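Local coordinates for protein polyhedrin (Antheraea mylitta cypovirus 4, PDB 5A8S) that forms the crystalline matrix of the polyhedra, the occlusion bodies of an insect cypovirus, and so probably shelters embedded virus particles outside the host, at residues Ala36-Val41 against Ala184-Asp189; Gly115-Phe120 against Ala232-Ala237; Leu160-Ala163 against Ser167-Val170; Leu192-Gly197 against Ala201-Asn206. All coordinates share one frame; numbering follows the deposited sequence.

Contact 1 of 4, residues Ala36-Val41 against Ala184-Asp189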
loop_
_atom_site.group_PDB
_atom_site.type_symbol
_atom_site.label_atom_id
_atom_site.label_comp_id
_atom_site.label_asym_id
_atom_site.label_seq_id
_atom_site.Cartn_x
_atom_site.Cartn_y
_atom_site.Cartn_z
ATOM N N ALA A 36 -12.896 -16.788 0.145
ATOM C CA ALA A 36 -11.967 -17.599 0.927
ATOM C C ALA A 36 -10.572 -17.039 0.700
ATOM O O ALA A 36 -10.324 -16.368 -0.300
ATOM C CB ALA A 36 -12.022 -19.050 0.488
ATOM N N MET A 37 -9.651 -17.313 1.613
ATOM C CA MET A 37 -8.277 -16.850 1.445
ATOM C C MET A 37 -7.560 -17.585 0.302
ATOM O O MET A 37 -7.804 -18.767 0.036
ATOM C CB MET A 37 -7.493 -17.016 2.759
ATOM C CG MET A 37 -8.075 -16.190 3.907
ATOM S SD MET A 37 -8.166 -14.428 3.489
ATOM C CE MET A 37 -6.444 -13.994 3.520
ATOM N N MET A 38 -6.693 -16.847 -0.382
ATOM C CA MET A 38 -5.693 -17.408 -1.282
ATOM C C MET A 38 -4.336 -17.078 -0.675
ATOM O O MET A 38 -4.254 -16.236 0.208
ATOM C CB MET A 38 -5.797 -16.784 -2.669
ATOM C CG MET A 38 -7.013 -17.255 -3.463
ATOM S SD MET A 38 -7.316 -16.198 -4.881
ATOM C CE MET A 38 -8.107 -14.790 -4.114
ATOM N N ARG A 39 -3.277 -17.729 -1.149
ATOM C CA ARG A 39 -1.954 -17.514 -0.570
ATOM C C ARG A 39 -0.882 -17.551 -1.649
ATOM O O ARG A 39 -0.778 -18.516 -2.398
ATOM C CB ARG A 39 -1.676 -18.554 0.513
ATOM C CG ARG A 39 -0.445 -18.255 1.356
ATOM C CD ARG A 39 -0.468 -19.053 2.645
ATOM N NE ARG A 39 0.466 -18.533 3.644
ATOM C CZ ARG A 39 0.484 -18.939 4.909
ATOM N NH1 ARG A 39 -0.386 -19.860 5.322
ATOM N NH2 ARG A 39 1.351 -18.421 5.768
ATOM N N VAL A 40 -0.126 -16.465 -1.737
ATOM C CA VAL A 40 0.962 -16.345 -2.692
ATOM C C VAL A 40 2.221 -16.003 -1.924
ATOM O O VAL A 40 2.228 -15.084 -1.095
ATOM C CB VAL A 40 0.658 -15.251 -3.738
ATOM C CG1 VAL A 40 1.877 -14.959 -4.600
ATOM C CG2 VAL A 40 -0.529 -15.684 -4.605
ATOM N N VAL A 41 3.293 -16.737 -2.187
ATOM C CA VAL A 41 4.550 -16.471 -1.509
ATOM C C VAL A 41 5.691 -16.331 -2.513
ATOM O O VAL A 41 5.842 -17.140 -3.431
ATOM C CB VAL A 41 4.872 -17.585 -0.507
ATOM C CG1 VAL A 41 6.085 -17.212 0.335
ATOM C CG2 VAL A 41 3.644 -17.854 0.391
ATOM N N ALA A 184 -2.167 -12.098 -8.929
ATOM C CA ALA A 184 -3.084 -13.230 -8.825
ATOM C C ALA A 184 -4.462 -12.677 -8.491
ATOM O O ALA A 184 -4.570 -11.726 -7.719
ATOM C CB ALA A 184 -2.621 -14.211 -7.744
ATOM N N THR A 185 -5.510 -13.244 -9.092
ATOM C CA THR A 185 -6.878 -12.891 -8.733
ATOM C C THR A 185 -7.700 -14.149 -8.536
ATOM O O THR A 185 -7.318 -15.231 -8.982
ATOM C CB THR A 185 -7.590 -12.041 -9.815
ATOM O OG1 THR A 185 -8.095 -12.893 -10.855
ATOM C CG2 THR A 185 -6.655 -11.011 -10.410
ATOM N N ALA A 186 -8.842 -13.989 -7.878
ATOM C CA ALA A 186 -9.797 -15.074 -7.713
ATOM C C ALA A 186 -10.291 -15.517 -9.090
ATOM O O ALA A 186 -10.435 -14.700 -9.997
ATOM C CB ALA A 186 -10.969 -14.606 -6.847
ATOM N N ARG A 187 -10.548 -16.812 -9.235
ATOM C CA ARG A 187 -11.063 -17.366 -10.480
ATOM C C ARG A 187 -12.405 -16.725 -10.783
ATOM O O ARG A 187 -13.132 -16.344 -9.864
ATOM C CB ARG A 187 -11.216 -18.882 -10.345
ATOM C CG ARG A 187 -11.581 -19.614 -11.635
ATOM C CD ARG A 187 -11.442 -21.118 -11.436
ATOM N NE ARG A 187 -10.115 -21.416 -10.904
ATOM C CZ ARG A 187 -9.831 -22.407 -10.067
ATOM N NH1 ARG A 187 -10.774 -23.252 -9.660
ATOM N NH2 ARG A 187 -8.590 -22.555 -9.633
ATOM N N GLN A 188 -12.725 -16.567 -12.065
ATOM C CA GLN A 188 -14.041 -16.074 -12.443
ATOM C C GLN A 188 -15.083 -16.890 -11.670
ATOM O O GLN A 188 -14.925 -18.094 -11.487
ATOM C CB GLN A 188 -14.261 -16.154 -13.969
ATOM C CG GLN A 188 -14.416 -17.552 -14.555
ATOM C CD GLN A 188 -13.092 -18.225 -14.900
ATOM O OE1 GLN A 188 -12.069 -17.976 -14.265
ATOM N NE2 GLN A 188 -13.114 -19.094 -15.912
ATOM N N ASP A 189 -16.123 -16.220 -11.191
ATOM C CA ASP A 189 -17.151 -16.853 -10.359
ATOM C C ASP A 189 -18.199 -17.506 -11.252
ATOM O O ASP A 189 -19.362 -17.104 -11.254
ATOM C CB ASP A 189 -17.794 -15.789 -9.458
ATOM C CG ASP A 189 -18.751 -16.368 -8.422
ATOM O OD1 ASP A 189 -18.640 -17.556 -8.068
ATOM O OD2 ASP A 189 -19.607 -15.604 -7.933
#
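The thioether end of Met-38 lies along the backbone of Ala-186, with SD 3.9 Å from Ala-186 CA. The terminal CE touches the same residue, 4.0 Å from Ala-186 CB. An almost straight run through CG carries the sulfur across, and the bend at chi3 (-78°) then lays CE against Ala-186 instead of letting it run past. Methionine suits this place because a long, flexible, unbranched chain can reach across between the two backbones and mould itself to an alanine and a peptide. Two residues on, Val-40 makes a shorter reach: its CG2 branch, anti to the carbonyl carbon, meets the CB of Ala-184 at 4.0 Å. The ring of Phe-120 lies beside both, so this valine-alanine pair is closed in by a third apolar group. The CA atoms of Met-38 and Ala-186, and likewise those of Val-40 and Ala-184, stand 8.0 Å apart, too far for backbone pairing. This is the packing of two layers in a beta sandwich: strand 38-45 belongs to the six-stranded antiparallel sheet, strand 179-185 to the three-stranded one, where Ala-184 pairs with Leu-62. Small residues, Ala-184 at the strand's end and Ala-186 in the loop just after it, let the backbones approach where Met-38 and Val-40 project from the other layer. The CB of Thr-185 points away from residues 36-41, and the residue packs on Thr-205 of the third subunit; its OG1 donates to Ala-186 O at 3.1 Å from above the carbonyl plane. Arg-39, on the reverse face of its strand, forms a salt bridge with Asp-55 and packs on Trp-144 of the second subunit.

Contact 2 of 4, residues Gly115-Phe120 against Ala232-Ala237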
loop_
_atom_site.group_PDB
_atom_site.type_symbol
_atom_site.label_atom_id
_atom_site.label_comp_id
_atom_site.label_asym_id
_atom_site.label_seq_id
_atom_site.Cartn_x
_atom_site.Cartn_y
_atom_site.Cartn_z
ATOM N N GLY A 115 17.389 -15.473 -7.612
ATOM C CA GLY A 115 16.104 -15.738 -8.239
ATOM C C GLY A 115 15.022 -15.847 -7.182
ATOM O O GLY A 115 15.317 -15.791 -5.989
ATOM N N VAL A 116 13.768 -15.982 -7.609
ATOM C CA VAL A 116 12.670 -16.181 -6.666
ATOM C C VAL A 116 11.829 -17.388 -7.050
ATOM O O VAL A 116 11.653 -17.685 -8.225
ATOM C CB VAL A 116 11.749 -14.935 -6.572
ATOM C CG1 VAL A 116 12.514 -13.728 -6.016
ATOM C CG2 VAL A 116 11.130 -14.610 -7.928
ATOM N N ILE A 117 11.334 -18.104 -6.048
ATOM C CA ILE A 117 10.336 -19.129 -6.277
ATOM C C ILE A 117 9.010 -18.458 -5.967
ATOM O O ILE A 117 8.811 -17.970 -4.861
ATOM C CB ILE A 117 10.521 -20.366 -5.352
ATOM C CG1 ILE A 117 11.855 -21.086 -5.622
ATOM C CG2 ILE A 117 9.383 -21.352 -5.561
ATOM C CD1 ILE A 117 13.091 -20.389 -5.031
ATOM N N VAL A 118 8.113 -18.391 -6.938
ATOM C CA VAL A 118 6.805 -17.809 -6.682
ATOM C C VAL A 118 5.779 -18.921 -6.585
ATOM O O VAL A 118 5.634 -19.722 -7.506
ATOM C CB VAL A 118 6.387 -16.820 -7.767
ATOM C CG1 VAL A 118 5.090 -16.180 -7.383
ATOM C CG2 VAL A 118 7.467 -15.760 -7.969
ATOM N N SER A 119 5.076 -18.950 -5.460
ATOM C CA SER A 119 4.119 -19.998 -5.150
ATOM C C SER A 119 2.700 -19.419 -5.106
ATOM O O SER A 119 2.415 -18.536 -4.303
ATOM C CB SER A 119 4.470 -20.619 -3.796
ATOM O OG SER A 119 3.505 -21.588 -3.431
ATOM N N PHE A 120 1.832 -19.919 -5.983
ATOM C CA PHE A 120 0.436 -19.485 -6.078
ATOM C C PHE A 120 -0.471 -20.591 -5.558
ATOM O O PHE A 120 -0.353 -21.721 -6.018
ATOM C CB PHE A 120 0.030 -19.271 -7.544
ATOM C CG PHE A 120 0.755 -18.153 -8.252
ATOM C CD1 PHE A 120 1.996 -18.366 -8.834
ATOM C CD2 PHE A 120 0.160 -16.913 -8.393
ATOM C CE1 PHE A 120 2.649 -17.345 -9.522
ATOM C CE2 PHE A 120 0.808 -15.875 -9.085
ATOM C CZ PHE A 120 2.050 -16.096 -9.648
ATOM N N ALA A 232 2.665 -24.653 -2.271
ATOM C CA ALA A 232 3.590 -25.297 -3.187
ATOM C C ALA A 232 4.975 -24.717 -2.979
ATOM O O ALA A 232 5.126 -23.520 -2.711
ATOM C CB ALA A 232 3.144 -25.092 -4.630
ATOM N N TYR A 233 5.990 -25.560 -3.089
ATOM C CA TYR A 233 7.363 -25.077 -3.062
ATOM C C TYR A 233 8.241 -25.984 -3.906
ATOM O O TYR A 233 8.047 -27.198 -3.931
ATOM C CB TYR A 233 7.910 -24.993 -1.627
ATOM C CG TYR A 233 9.307 -24.405 -1.596
ATOM C CD1 TYR A 233 9.520 -23.067 -1.918
ATOM C CD2 TYR A 233 10.410 -25.193 -1.284
ATOM C CE1 TYR A 233 10.788 -22.524 -1.918
ATOM C CE2 TYR A 233 11.692 -24.658 -1.269
ATOM C CZ TYR A 233 11.874 -23.325 -1.589
ATOM O OH TYR A 233 13.139 -22.790 -1.589
ATOM N N ILE A 234 9.193 -25.379 -4.612
ATOM C CA ILE A 234 10.169 -26.119 -5.411
ATOM C C ILE A 234 11.523 -25.975 -4.735
ATOM O O ILE A 234 11.993 -24.860 -4.564
ATOM C CB ILE A 234 10.290 -25.517 -6.818
ATOM C CG1 ILE A 234 8.928 -25.499 -7.511
ATOM C CG2 ILE A 234 11.318 -26.283 -7.646
ATOM C CD1 ILE A 234 8.850 -24.470 -8.628
ATOM N N ASP A 235 12.149 -27.084 -4.341
ATOM C CA ASP A 235 13.421 -26.989 -3.620
ATOM C C ASP A 235 14.597 -26.880 -4.596
ATOM O O ASP A 235 14.406 -26.824 -5.816
ATOM C CB ASP A 235 13.604 -28.154 -2.629
ATOM C CG ASP A 235 13.878 -29.495 -3.314
ATOM O OD1 ASP A 235 14.019 -29.543 -4.552
ATOM O OD2 ASP A 235 13.977 -30.517 -2.592
ATOM N N GLN A 236 15.811 -26.848 -4.060
ATOM C CA GLN A 236 17.000 -26.638 -4.876
ATOM C C GLN A 236 17.185 -27.757 -5.898
ATOM O O GLN A 236 17.793 -27.549 -6.952
ATOM C CB GLN A 236 18.241 -26.506 -3.981
ATOM C CG GLN A 236 19.549 -26.322 -4.736
ATOM C CD GLN A 236 19.588 -25.032 -5.536
ATOM O OE1 GLN A 236 20.104 -24.002 -4.936
ATOM N NE2 GLN A 236 19.129 -24.980 -6.698
ATOM N N ALA A 237 16.654 -28.941 -5.601
ATOM C CA ALA A 237 16.759 -30.065 -6.524
ATOM C C ALA A 237 15.711 -29.994 -7.646
ATOM O O ALA A 237 15.680 -30.852 -8.516
ATOM C CB ALA A 237 16.638 -31.387 -5.763
#
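Residues 115-120 and 232-237 run past each other in opposite senses without backbone pairing, their CA atoms closing from 7.0 Å at Ile-117 and Ile-234 to 5.7 Å at Ser-119 and Ala-232. At the close end a side chain does the bonding: Ser-119 OG donates to Ala-232 O over a short 2.6 Å, the donor tilted 23° from the carbonyl plane. With OG anti to the backbone N (chi1 176°), the hydroxyl stands out from the strand toward this carbonyl. Asn-121 completes the polar cluster, bonding to Ser-119 OG through ND2 and to Ala-232 N through OD1; serine is small enough to fit here and still satisfy a buried carbonyl. Strand 115-121 is interior to the six-stranded sheet, and the short hairpin of strands 233-234 and 240-242 lies over the face that carries Ile-117 and Ser-119. There Ile-117 crosses Tyr-233 at about a right angle, its CG2 meeting ring atom CD1 obliquely at 4.0 Å. The branched isoleucine also touches Ile-234, CG1 being 3.9 Å from that residue's O. Helix 219-228 borders the tyrosine, whose OH is hydrogen-bonded to Glu-219 and whose ring makes an edge-to-face contact with Phe-43.

Contact 3 of 4, residues Leu160-Ala163 against Ser167-Val170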
loop_
_atom_site.group_PDB
_atom_site.type_symbol
_atom_site.label_atom_id
_atom_site.label_comp_id
_atom_site.label_asym_id
_atom_site.label_seq_id
_atom_site.Cartn_x
_atom_site.Cartn_y
_atom_site.Cartn_z
ATOM N N LEU A 160 4.257 -21.602 -14.896
ATOM C CA LEU A 160 3.811 -21.890 -13.540
ATOM C C LEU A 160 3.537 -23.390 -13.441
ATOM O O LEU A 160 2.530 -23.880 -13.937
ATOM C CB LEU A 160 2.547 -21.098 -13.214
ATOM C CG LEU A 160 2.532 -19.625 -13.622
ATOM C CD1 LEU A 160 1.252 -18.948 -13.102
ATOM C CD2 LEU A 160 3.772 -18.907 -13.128
ATOM N N ARG A 161 4.450 -24.120 -12.819
ATOM C CA ARG A 161 4.349 -25.571 -12.740
ATOM C C ARG A 161 3.191 -26.032 -11.863
ATOM O O ARG A 161 3.053 -25.594 -10.737
ATOM C CB ARG A 161 5.650 -26.142 -12.185
ATOM C CG ARG A 161 6.870 -25.761 -13.002
ATOM C CD ARG A 161 8.130 -26.204 -12.299
ATOM N NE ARG A 161 8.144 -27.650 -12.100
ATOM C CZ ARG A 161 9.122 -28.308 -11.492
ATOM N NH1 ARG A 161 10.173 -27.650 -11.018
ATOM N NH2 ARG A 161 9.051 -29.625 -11.361
ATOM N N LYS A 162 2.363 -26.929 -12.387
ATOM C CA LYS A 162 1.262 -27.497 -11.611
ATOM C C LYS A 162 1.824 -28.311 -10.436
ATOM O O LYS A 162 2.735 -29.111 -10.614
ATOM C CB LYS A 162 0.402 -28.368 -12.534
ATOM C CG LYS A 162 -0.958 -28.754 -11.985
ATOM C CD LYS A 162 -1.953 -28.977 -13.121
ATOM C CE LYS A 162 -3.341 -29.303 -12.600
ATOM N NZ LYS A 162 -3.358 -30.603 -11.867
ATOM N N ALA A 163 1.294 -28.086 -9.235
ATOM C CA ALA A 163 1.763 -28.781 -8.034
ATOM C C ALA A 163 0.618 -29.472 -7.297
ATOM O O ALA A 163 0.783 -29.930 -6.168
ATOM C CB ALA A 163 2.460 -27.796 -7.100
ATOM N N SER A 167 -2.556 -25.555 -6.522
ATOM C CA SER A 167 -1.287 -24.825 -6.486
ATOM C C SER A 167 -0.442 -24.934 -7.746
ATOM O O SER A 167 -0.467 -25.944 -8.448
ATOM C CB SER A 167 -0.429 -25.330 -5.323
ATOM O OG SER A 167 -1.137 -25.297 -4.098
ATOM N N ARG A 168 0.324 -23.874 -7.994
ATOM C CA ARG A 168 1.371 -23.858 -9.003
ATOM C C ARG A 168 2.571 -23.108 -8.431
ATOM O O ARG A 168 2.422 -22.305 -7.520
ATOM C CB ARG A 168 0.898 -23.153 -10.269
ATOM C CG ARG A 168 -0.222 -23.882 -11.007
ATOM C CD ARG A 168 -0.537 -23.250 -12.357
ATOM N NE ARG A 168 -1.533 -24.045 -13.077
ATOM C CZ ARG A 168 -1.293 -24.736 -14.192
ATOM N NH1 ARG A 168 -0.093 -24.705 -14.763
ATOM N NH2 ARG A 168 -2.265 -25.443 -14.756
ATOM N N ALA A 169 3.759 -23.359 -8.968
ATOM C CA ALA A 169 4.947 -22.641 -8.521
ATOM C C ALA A 169 5.894 -22.476 -9.687
ATOM O O ALA A 169 5.913 -23.303 -10.587
ATOM C CB ALA A 169 5.637 -23.397 -7.384
ATOM N N VAL A 170 6.687 -21.411 -9.664
ATOM C CA VAL A 170 7.616 -21.135 -10.747
ATOM C C VAL A 170 8.922 -20.610 -10.175
ATOM O O VAL A 170 8.918 -19.897 -9.171
ATOM C CB VAL A 170 7.045 -20.088 -11.735
ATOM C CG1 VAL A 170 6.702 -18.768 -11.023
ATOM C CG2 VAL A 170 8.022 -19.850 -12.878
#
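Backbone hydrogen bonds join Arg-161 to Ala-169 in both directions: Arg-161 N donates to Ala-169 O at 2.8 Å, and Ala-169 N returns the bond to Arg-161 O at 2.9 Å. A third, Ala-163 N to Ser-167 O, spans 2.9 Å nearer the turn. Between them Lys-162 and Arg-168 form a non-hydrogen-bonded pair, where Arg-168 CA comes within 3.0 Å of Arg-161 O in a CA-H...O contact.

The polar side-chain link is Arg-168 NH1 to Leu-160 O, 2.9 Å long, with the oxygen lying in the guanidinium plane. The extended arginine chain carries its head back over the neighbouring strand; Asn-158 OD1 takes a second bond from NH1, and Trp-126 makes a cation-pi contact with the group, so its orientation is well fixed. Lys-162 lays its CB over one guanidinium face, contributing methylene while its amine leads away, NZ remaining 6.0 Å from Arg-168 NH2, which probably eases the repulsion.

Apolar contact falls at the end away from the turn, where Leu-160 CD2 meets Val-170 CG1 at 3.6 Å. Leucine and valine suit this buried end, next to Phe-120 and Val-118. On the other face, Ala-169 is small enough to lie under Ile-234, while Arg-161 reaches Gly-238 O. This is an antiparallel beta hairpin, its short first strand, 161-162, edging the chain's six-stranded sheet.

Contact 4 of 4, residues Leu192-Gly197 against Ala201-Asn206; sequences LNRFNG and AQTLTN
Thr-203 OG1 sits over the guanidinium face of Arg-194 while also lying 2.7 Å from the same arginine's backbone O. The hydroxyl is 3.2 Å from Arg-194 NH2, but it stands above the plane, where the N-H bonds do not point, so that approach is not a hydrogen bond. Its one proton has two carbonyls within reach, Arg-194 O and Gln-199 O, four residues back, just before the helix. The arginine's charge is met elsewhere: NH1 pairs with Asp-60 and also bonds to Gln-34. A bend at chi3 (65°) folds the guanidinium back toward the helix.

Thr-203 uses its other branch just as fully. CG2, anti to the backbone N, rests over the face of the Phe-195 ring in a CH-pi contact, 3.7 Å from the centroid and 16° off the ring normal. Threonine suits the place because one beta-branched residue offers a hydroxyl to Arg-194 and a methyl to Phe-195.

The loop is shaped by a type I turn from Asn-193 to Asn-196 and by an Asx turn, Phe-195 N giving its proton to Asn-193 OD1 at 2.9 Å. Gly-197 adopts a positive phi of 52°, which glycine takes easily. One water bridges its O, at 2.9 Å, to Ala-201 N, at 3.0 Å.

Helix 200-205 and this loop lie beside strand 61-66, where Tyr-61 touches both Phe-195 and Leu-204, and at the subunit interface: Phe-195 packs on Ala-201 of the third subunit, and Leu-204 meets Leu-204 of both neighbouring chains.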
loop_
_atom_site.group_PDB
_atom_site.type_symbol
_atom_site.label_atom_id
_atom_site.label_comp_id
_atom_site.label_asym_id
_atom_site.label_seq_id
_atom_site.Cartn_x
_atom_site.Cartn_y
_atom_site.Cartn_z
ATOM N N LEU A 192 -20.778 -15.362 -13.414
ATOM C CA LEU A 192 -20.910 -14.095 -12.694
ATOM C C LEU A 192 -19.530 -13.480 -12.474
ATOM O O LEU A 192 -18.568 -14.188 -12.182
ATOM C CB LEU A 192 -21.586 -14.316 -11.338
ATOM C CG LEU A 192 -21.947 -13.057 -10.543
ATOM C CD1 LEU A 192 -23.391 -12.658 -10.819
ATOM C CD2 LEU A 192 -21.752 -13.293 -9.056
ATOM N N ASN A 193 -19.441 -12.165 -12.613
ATOM C CA ASN A 193 -18.193 -11.438 -12.384
ATOM C C ASN A 193 -18.257 -10.708 -11.046
ATOM O O ASN A 193 -18.999 -9.734 -10.901
ATOM C CB ASN A 193 -17.953 -10.430 -13.516
ATOM C CG ASN A 193 -16.577 -9.775 -13.446
ATOM O OD1 ASN A 193 -15.879 -9.863 -12.431
ATOM N ND2 ASN A 193 -16.179 -9.111 -14.531
ATOM N N ARG A 194 -17.492 -11.177 -10.060
ATOM C CA ARG A 194 -17.559 -10.588 -8.726
ATOM C C ARG A 194 -16.914 -9.201 -8.685
ATOM O O ARG A 194 -17.059 -8.468 -7.696
ATOM C CB ARG A 194 -16.953 -11.520 -7.679
ATOM C CG ARG A 194 -17.903 -12.670 -7.271
ATOM C CD ARG A 194 -17.361 -13.453 -6.084
ATOM N NE ARG A 194 -17.322 -12.605 -4.903
ATOM C CZ ARG A 194 -16.227 -12.317 -4.211
ATOM N NH1 ARG A 194 -15.050 -12.837 -4.555
ATOM N NH2 ARG A 194 -16.315 -11.505 -3.163
ATOM N N PHE A 195 -16.211 -8.843 -9.757
ATOM C CA PHE A 195 -15.649 -7.494 -9.912
ATOM C C PHE A 195 -16.616 -6.584 -10.676
ATOM O O PHE A 195 -16.257 -5.489 -11.101
ATOM C CB PHE A 195 -14.296 -7.549 -10.640
ATOM C CG PHE A 195 -13.240 -8.320 -9.893
ATOM C CD1 PHE A 195 -13.202 -9.706 -9.955
ATOM C CD2 PHE A 195 -12.298 -7.659 -9.111
ATOM C CE1 PHE A 195 -12.246 -10.425 -9.262
ATOM C CE2 PHE A 195 -11.325 -8.371 -8.418
ATOM C CZ PHE A 195 -11.304 -9.766 -8.488
ATOM N N ASN A 196 -17.851 -7.042 -10.833
ATOM C CA ASN A 196 -18.823 -6.343 -11.649
ATOM C C ASN A 196 -20.055 -5.942 -10.852
ATOM O O ASN A 196 -20.487 -6.654 -9.946
ATOM C CB ASN A 196 -19.239 -7.230 -12.817
ATOM C CG ASN A 196 -20.369 -6.629 -13.623
ATOM O OD1 ASN A 196 -21.453 -7.208 -13.743
ATOM N ND2 ASN A 196 -20.127 -5.446 -14.165
ATOM N N GLY A 197 -20.616 -4.791 -11.199
ATOM C CA GLY A 197 -21.893 -4.378 -10.652
ATOM C C GLY A 197 -21.947 -4.429 -9.138
ATOM O O GLY A 197 -21.023 -3.974 -8.465
ATOM N N ALA A 201 -18.324 -4.053 -4.495
ATOM C CA ALA A 201 -17.994 -3.380 -3.241
ATOM C C ALA A 201 -17.321 -4.349 -2.287
ATOM O O ALA A 201 -16.306 -4.013 -1.681
ATOM C CB ALA A 201 -19.237 -2.771 -2.595
ATOM N N GLN A 202 -17.869 -5.557 -2.163
ATOM C CA GLN A 202 -17.324 -6.531 -1.223
ATOM C C GLN A 202 -15.978 -7.023 -1.721
ATOM O O GLN A 202 -15.028 -7.148 -0.953
ATOM C CB GLN A 202 -18.263 -7.726 -1.056
ATOM C CG GLN A 202 -17.697 -8.828 -0.149
ATOM C CD GLN A 202 -18.705 -9.928 0.143
ATOM O OE1 GLN A 202 -19.909 -9.720 0.048
ATOM N NE2 GLN A 202 -18.214 -11.106 0.496
ATOM N N THR A 203 -15.911 -7.331 -3.011
ATOM C CA THR A 203 -14.705 -7.883 -3.610
ATOM C C THR A 203 -13.534 -6.913 -3.424
ATOM O O THR A 203 -12.394 -7.316 -3.203
ATOM C CB THR A 203 -14.949 -8.153 -5.096
ATOM O OG1 THR A 203 -16.079 -9.032 -5.230
ATOM C CG2 THR A 203 -13.720 -8.781 -5.750
ATOM N N LEU A 204 -13.839 -5.625 -3.490
ATOM C CA LEU A 204 -12.829 -4.591 -3.410
ATOM C C LEU A 204 -12.460 -4.337 -1.949
ATOM O O LEU A 204 -11.300 -4.397 -1.582
ATOM C CB LEU A 204 -13.346 -3.307 -4.058
ATOM C CG LEU A 204 -12.523 -2.032 -3.849
ATOM C CD1 LEU A 204 -11.209 -2.135 -4.590
ATOM C CD2 LEU A 204 -13.308 -0.788 -4.294
ATOM N N THR A 205 -13.452 -4.089 -1.105
ATOM C CA THR A 205 -13.166 -3.587 0.239
ATOM C C THR A 205 -12.780 -4.695 1.215
ATOM O O THR A 205 -12.109 -4.444 2.213
ATOM C CB THR A 205 -14.358 -2.777 0.788
ATOM O OG1 THR A 205 -15.514 -3.618 0.892
ATOM C CG2 THR A 205 -14.667 -1.596 -0.128
ATOM N N ASN A 206 -13.190 -5.924 0.929
ATOM C CA ASN A 206 -12.804 -7.049 1.772
ATOM C C ASN A 206 -11.361 -7.468 1.514
ATOM O O ASN A 206 -10.795 -8.259 2.270
ATOM C CB ASN A 206 -13.710 -8.251 1.516
ATOM C CG ASN A 206 -14.803 -8.395 2.554
ATOM O OD1 ASN A 206 -14.949 -7.567 3.450
ATOM N ND2 ASN A 206 -15.583 -9.461 2.435
HETATM O O HOH W 1 -20.533 -2.628 -5.956
#

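Contacts 1, 2 and 3 all involve the six-stranded sheet. Contacts 2 and 3 are 9 Å apart between centres and joined by strand pairing, Val-118 N lying 2.8 Å from Val-170 O; Ile-234 CD1 also packs on Ala-169 CB at 3.6 Å. Contacts 1 and 2, whose centres are about 18 Å apart, share neighbouring strands, with Val-41 O 2.8 Å from Ser-119 N, and work on opposite faces of the sheet: contact 1 packs it on the three-stranded sheet, contact 2 on the 233-242 hairpin. Contact 4 is peripheral, its centre about 31 Å from that of contact 2, but meets contact 1 through Asp-189 and Arg-194. Contacts 1 and 4 both reach other subunits, whereas contacts 2 and 3 touch none within the trimer.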